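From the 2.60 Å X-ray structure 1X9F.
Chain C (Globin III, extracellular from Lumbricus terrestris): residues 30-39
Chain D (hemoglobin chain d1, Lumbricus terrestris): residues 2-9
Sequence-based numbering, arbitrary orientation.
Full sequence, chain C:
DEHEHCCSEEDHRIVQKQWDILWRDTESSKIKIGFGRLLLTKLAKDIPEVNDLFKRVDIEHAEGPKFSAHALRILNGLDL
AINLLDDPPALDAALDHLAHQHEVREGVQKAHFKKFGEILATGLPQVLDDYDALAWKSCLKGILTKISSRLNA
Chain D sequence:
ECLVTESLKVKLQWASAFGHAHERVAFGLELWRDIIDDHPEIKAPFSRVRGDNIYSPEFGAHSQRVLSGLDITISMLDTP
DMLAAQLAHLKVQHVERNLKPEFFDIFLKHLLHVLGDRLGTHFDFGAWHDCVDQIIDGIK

Chain C 30-39: KIKIGFGRLL
Chain D 2-9: CLVTESLK

The most unusual feature of this contact is a glycine at its centre. Gly C34 has no side chain, and Val D4 packs directly against its backbone: Gly C34 CA lies 4.1 Å from Val D4 CG1. A CB modelled at ideal geometry on Gly C34 would point toward chain D and come within 3.1 Å of Val D4 CG1, which is tight. The bare backbone therefore makes room for the valine.

Chain C 30-39 is helical throughout and lies within a longer helix. Phi/psi values stay near -60/-48, and i to i+4 hydrogen bonds run from Gly C34 N to Lys C30 O (3.1 Å) through Leu C39 N to Phe C35 O (2.9 Å). In chain D the helix covers residues 4-9 and continues beyond them. There phi runs from -60 to -70 and psi from -37 to -47, and Lys D9 N hydrogen-bonds to Thr D5 O at 2.9 Å. Leu D3 is the N-cap residue, with phi/psi -72/-175; Cys D2 precedes it at -99/99. Ser D7 N hydrogen-bonds to Leu D3 O at 3.2 Å, and Ser D7 OG (chi1 p) donates to Val D4 O at 3.1 Å. A weak hydrogen bond runs from Leu D3 N to Glu D6 OE2 at 3.4 Å.

The helices run roughly antiparallel. Their N-to-C directions differ by 148°, and their axes approach to 10.3 Å. The nearest CA pairs are: Gly C34 CA to Val D4 CA, 6.6 Å; Phe C35 CA to Thr D5 CA, 7.1 Å; and Ile C31 CA to Leu D8 CA, 7.7 Å. The closest of these CA pairs includes the glycine.

No hydrogen bond crosses between the stretches. The contact is apolar and small, burying 263 Å² in total. Ile C31 (chi1 m, chi2 t) meets Leu D8 (chi1 t, chi2 -97°), with Ile C31 CG1 3.7 Å from Leu D8 CD2. Leu C38 points toward chain D, with chi1 t and chi2 106°. Leu C38 CD2 lies 3.6 Å from Thr D5 CG2, while Leu C38 CD1 reaches Leu D3 CD1 at 4.5 Å. That last contact is loose, and Leu D3 (chi1 p, chi2 146°) is poorly ordered.

Thr D5 (chi1 p) offers its methyl to this contact. Its hydroxyl is hydrogen-bonded elsewhere in the structure. The same methyl also approaches Phe C35 (chi1 t, chi2 46°): Thr D5 CG2 sits at the ring edge, near the ring plane, 4.4 Å from Phe C35 CD1. Val D4 (chi1 t) points toward chain C and sets its CG1 against Gly C34 CA.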

ATOM      1  N   LYS C  30       8.779  13.205 -32.971  1.00 36.85           N
ATOM      2  CA  LYS C  30       8.108  14.419 -32.539  1.00 37.94           C
ATOM      3  C   LYS C  30       8.826  15.020 -31.327  1.00 35.71           C
ATOM      4  O   LYS C  30       9.083  16.225 -31.280  1.00 36.94           O
ATOM      5  CB  LYS C  30       6.631  14.142 -32.231  1.00 39.37           C
ATOM      6  CG  LYS C  30       5.736  15.378 -32.294  1.00 41.34           C
ATOM      7  CD  LYS C  30       5.412  15.791 -33.728  1.00 50.43           C
ATOM      8  CE  LYS C  30       4.380  14.866 -34.356  1.00 52.89           C
ATOM      9  NZ  LYS C  30       4.120  15.201 -35.787  1.00 47.07           N
ATOM     10  N   ILE C  31       9.165  14.157 -30.373  1.00 33.47           N
ATOM     11  CA  ILE C  31       9.853  14.552 -29.151  1.00 30.96           C
ATOM     12  C   ILE C  31      11.294  14.965 -29.411  1.00 28.93           C
ATOM     13  O   ILE C  31      11.774  15.933 -28.818  1.00 31.18           O
ATOM     14  CB  ILE C  31       9.811  13.400 -28.132  1.00 31.47           C
ATOM     15  CG1 ILE C  31       8.369  13.155 -27.685  1.00 34.64           C
ATOM     16  CG2 ILE C  31      10.705  13.698 -26.924  1.00 29.20           C
ATOM     17  CD1 ILE C  31       8.150  11.813 -27.017  1.00 39.83           C
ATOM     18  N   LYS C  32      11.982  14.232 -30.284  1.00 25.90           N
ATOM     19  CA  LYS C  32      13.377  14.542 -30.592  1.00 26.81           C
ATOM     20  C   LYS C  32      13.486  15.902 -31.267  1.00 25.63           C
ATOM     21  O   LYS C  32      14.310  16.733 -30.867  1.00 25.03           O
ATOM     22  CB  LYS C  32      14.021  13.440 -31.445  1.00 27.60           C
ATOM     23  CG  LYS C  32      14.478  12.217 -30.651  1.00 27.90           C
ATOM     24  CD  LYS C  32      14.674  11.011 -31.561  1.00 29.79           C
ATOM     25  CE  LYS C  32      15.251   9.804 -30.791  1.00 26.15           C
ATOM     26  NZ  LYS C  32      15.280   8.595 -31.692  1.00 22.70           N
ATOM     27  N   ILE C  33      12.629  16.137 -32.260  1.00 24.87           N
ATOM     28  CA  ILE C  33      12.592  17.412 -32.978  1.00 24.50           C
ATOM     29  C   ILE C  33      12.250  18.601 -32.073  1.00 24.83           C
ATOM     30  O   ILE C  33      12.937  19.620 -32.107  1.00 24.33           O
ATOM     31  CB  ILE C  33      11.629  17.330 -34.183  1.00 25.17           C
ATOM     32  CG1 ILE C  33      12.206  16.400 -35.253  1.00 22.05           C
ATOM     33  CG2 ILE C  33      11.379  18.718 -34.774  1.00 20.14           C
ATOM     34  CD1 ILE C  33      11.195  15.989 -36.324  1.00 26.20           C
ATOM     35  N   GLY C  34      11.207  18.458 -31.258  1.00 25.33           N
ATOM     36  CA  GLY C  34      10.793  19.524 -30.346  1.00 26.24           C
ATOM     37  C   GLY C  34      11.886  19.891 -29.362  1.00 27.82           C
ATOM     38  O   GLY C  34      12.213  21.070 -29.194  1.00 28.02           O
ATOM     39  N   PHE C  35      12.462  18.875 -28.729  1.00 29.43           N
ATOM     40  CA  PHE C  35      13.472  19.086 -27.703  1.00 29.40           C
ATOM     41  C   PHE C  35      14.763  19.662 -28.287  1.00 27.56           C
ATOM     42  O   PHE C  35      15.280  20.663 -27.789  1.00 26.03           O
ATOM     43  CB  PHE C  35      13.729  17.785 -26.934  1.00 30.70           C
ATOM     44  CG  PHE C  35      14.499  17.974 -25.658  1.00 32.56           C
ATOM     45  CD1 PHE C  35      14.160  18.985 -24.762  1.00 31.03           C
ATOM     46  CD2 PHE C  35      15.555  17.124 -25.343  1.00 33.37           C
ATOM     47  CE1 PHE C  35      14.871  19.159 -23.579  1.00 31.30           C
ATOM     48  CE2 PHE C  35      16.271  17.286 -24.159  1.00 30.06           C
ATOM     49  CZ  PHE C  35      15.928  18.305 -23.276  1.00 27.54           C
ATOM     50  N   GLY C  36      15.256  19.038 -29.356  1.00 26.30           N
ATOM     51  CA  GLY C  36      16.471  19.478 -30.044  1.00 25.63           C
ATOM     52  C   GLY C  36      16.366  20.887 -30.594  1.00 27.44           C
ATOM     53  O   GLY C  36      17.294  21.688 -30.445  1.00 26.94           O
ATOM     54  N   ARG C  37      15.237  21.183 -31.232  1.00 27.99           N
ATOM     55  CA  ARG C  37      14.949  22.538 -31.690  1.00 29.59           C
ATOM     56  C   ARG C  37      15.028  23.523 -30.517  1.00 29.90           C
ATOM     57  O   ARG C  37      15.718  24.541 -30.605  1.00 29.74           O
ATOM     58  CB  ARG C  37      13.582  22.582 -32.378  1.00 31.20           C
ATOM     59  CG  ARG C  37      13.304  23.838 -33.190  1.00 35.02           C
ATOM     60  CD  ARG C  37      12.466  24.857 -32.426  1.00 41.38           C
ATOM     61  NE  ARG C  37      11.412  25.440 -33.254  1.00 47.89           N
ATOM     62  CZ  ARG C  37      10.501  24.731 -33.914  1.00 51.81           C
ATOM     63  NH1 ARG C  37      10.513  23.392 -33.878  1.00 52.08           N
ATOM     64  NH2 ARG C  37       9.573  25.355 -34.629  1.00 48.25           N
ATOM     65  N   LEU C  38      14.347  23.200 -29.419  1.00 28.92           N
ATOM     66  CA  LEU C  38      14.374  24.040 -28.229  1.00 29.69           C
ATOM     67  C   LEU C  38      15.812  24.296 -27.762  1.00 30.56           C
ATOM     68  O   LEU C  38      16.203  25.449 -27.561  1.00 31.11           O
ATOM     69  CB  LEU C  38      13.551  23.406 -27.107  1.00 30.92           C
ATOM     70  CG  LEU C  38      13.699  24.096 -25.748  1.00 32.42           C
ATOM     71  CD1 LEU C  38      12.450  24.895 -25.410  1.00 42.73           C
ATOM     72  CD2 LEU C  38      13.993  23.068 -24.670  1.00 36.66           C
ATOM     73  N   LEU C  39      16.589  23.223 -27.612  1.00 30.17           N
ATOM     74  CA  LEU C  39      17.982  23.332 -27.160  1.00 29.77           C
ATOM     75  C   LEU C  39      18.844  24.239 -28.035  1.00 28.03           C
ATOM     76  O   LEU C  39      19.474  25.169 -27.529  1.00 27.05           O
ATOM     77  CB  LEU C  39      18.631  21.949 -27.031  1.00 29.28           C
ATOM     78  CG  LEU C  39      17.983  20.963 -26.052  1.00 29.79           C
ATOM     79  CD1 LEU C  39      18.546  19.561 -26.251  1.00 28.05           C
ATOM     80  CD2 LEU C  39      18.126  21.412 -24.597  1.00 24.23           C
TER
ATOM     81  N   CYS D   2       1.746  27.173 -22.285  1.00 69.19           N
ATOM     82  CA  CYS D   2       2.352  25.848 -22.304  1.00 64.86           C
ATOM     83  C   CYS D   2       3.358  25.734 -23.437  1.00 62.74           C
ATOM     84  O   CYS D   2       2.974  25.511 -24.590  1.00 63.41           O
ATOM     85  CB  CYS D   2       1.279  24.754 -22.436  1.00 64.16           C
ATOM     86  SG  CYS D   2       1.876  23.172 -21.757  1.00 62.22           S
ATOM     87  N   LEU D   3       4.640  25.884 -23.119  1.00 60.64           N
ATOM     88  CA  LEU D   3       5.679  25.671 -24.122  1.00 58.31           C
ATOM     89  C   LEU D   3       5.843  24.181 -24.453  1.00 54.87           C
ATOM     90  O   LEU D   3       5.078  23.337 -23.979  1.00 53.65           O
ATOM     91  CB  LEU D   3       7.012  26.314 -23.711  1.00 60.35           C
ATOM     92  CG  LEU D   3       7.705  26.005 -22.378  1.00 65.77           C
ATOM     93  CD1 LEU D   3       9.213  26.045 -22.570  1.00 68.52           C
ATOM     94  CD2 LEU D   3       7.282  26.996 -21.294  1.00 66.56           C
ATOM     95  N   VAL D   4       6.844  23.881 -25.278  1.00 51.65           N
ATOM     96  CA  VAL D   4       7.121  22.526 -25.766  1.00 48.82           C
ATOM     97  C   VAL D   4       7.508  21.531 -24.667  1.00 46.53           C
ATOM     98  O   VAL D   4       7.038  20.386 -24.673  1.00 44.07           O
ATOM     99  CB  VAL D   4       8.234  22.535 -26.849  1.00 49.99           C
ATOM    100  CG1 VAL D   4       8.335  21.181 -27.550  1.00 50.04           C
ATOM    101  CG2 VAL D   4       7.999  23.647 -27.870  1.00 48.91           C
ATOM    102  N   THR D   5       8.370  21.951 -23.743  1.00 43.87           N
ATOM    103  CA  THR D   5       8.802  21.050 -22.678  1.00 42.44           C
ATOM    104  C   THR D   5       7.665  20.751 -21.708  1.00 40.25           C
ATOM    105  O   THR D   5       7.536  19.623 -21.222  1.00 40.98           O
ATOM    106  CB  THR D   5      10.039  21.589 -21.925  1.00 42.29           C
ATOM    107  OG1 THR D   5       9.834  22.960 -21.566  1.00 42.10           O
ATOM    108  CG2 THR D   5      11.247  21.638 -22.844  1.00 42.08           C
ATOM    109  N   GLU D   6       6.832  21.747 -21.438  1.00 36.87           N
ATOM    110  CA  GLU D   6       5.760  21.559 -20.476  1.00 36.47           C
ATOM    111  C   GLU D   6       4.660  20.632 -20.992  1.00 35.12           C
ATOM    112  O   GLU D   6       4.188  19.759 -20.259  1.00 35.40           O
ATOM    113  CB  GLU D   6       5.172  22.904 -20.054  1.00 37.38           C
ATOM    114  CG  GLU D   6       6.167  23.824 -19.360  1.00 38.80           C
ATOM    115  CD  GLU D   6       5.534  25.146 -18.978  1.00 47.93           C
ATOM    116  OE1 GLU D   6       5.906  25.710 -17.923  1.00 51.78           O
ATOM    117  OE2 GLU D   6       4.660  25.633 -19.731  1.00 56.87           O
ATOM    118  N   SER D   7       4.256  20.823 -22.246  1.00 33.42           N
ATOM    119  CA  SER D   7       3.231  19.981 -22.854  1.00 32.62           C
ATOM    120  C   SER D   7       3.702  18.537 -22.915  1.00 31.87           C
ATOM    121  O   SER D   7       2.919  17.606 -22.713  1.00 33.16           O
ATOM    122  CB  SER D   7       2.884  20.482 -24.257  1.00 33.76           C
ATOM    123  OG  SER D   7       3.971  20.302 -25.149  1.00 38.16           O
ATOM    124  N   LEU D   8       4.991  18.374 -23.186  1.00 29.49           N
ATOM    125  CA  LEU D   8       5.622  17.074 -23.213  1.00 27.61           C
ATOM    126  C   LEU D   8       5.549  16.431 -21.828  1.00 25.93           C
ATOM    127  O   LEU D   8       5.176  15.258 -21.695  1.00 24.95           O
ATOM    128  CB  LEU D   8       7.068  17.219 -23.695  1.00 30.03           C
ATOM    129  CG  LEU D   8       7.809  15.967 -24.159  1.00 35.55           C
ATOM    130  CD1 LEU D   8       8.671  15.400 -23.046  1.00 42.62           C
ATOM    131  CD2 LEU D   8       6.890  14.887 -24.746  1.00 41.51           C
ATOM    132  N   LYS D   9       5.880  17.219 -20.807  1.00 23.97           N
ATOM    133  CA  LYS D   9       5.846  16.771 -19.420  1.00 23.28           C
ATOM    134  C   LYS D   9       4.451  16.332 -19.028  1.00 23.75           C
ATOM    135  O   LYS D   9       4.267  15.280 -18.413  1.00 23.32           O
ATOM    136  CB  LYS D   9       6.284  17.907 -18.493  1.00 24.19           C
ATOM    137  CG  LYS D   9       6.514  17.482 -17.055  1.00 21.35           C
ATOM    138  CD  LYS D   9       7.608  16.422 -16.987  1.00 24.37           C
ATOM    139  CE  LYS D   9       8.469  16.592 -15.741  1.00 26.21           C
ATOM    140  NZ  LYS D   9       9.167  17.911 -15.711  1.00 20.44           N
TER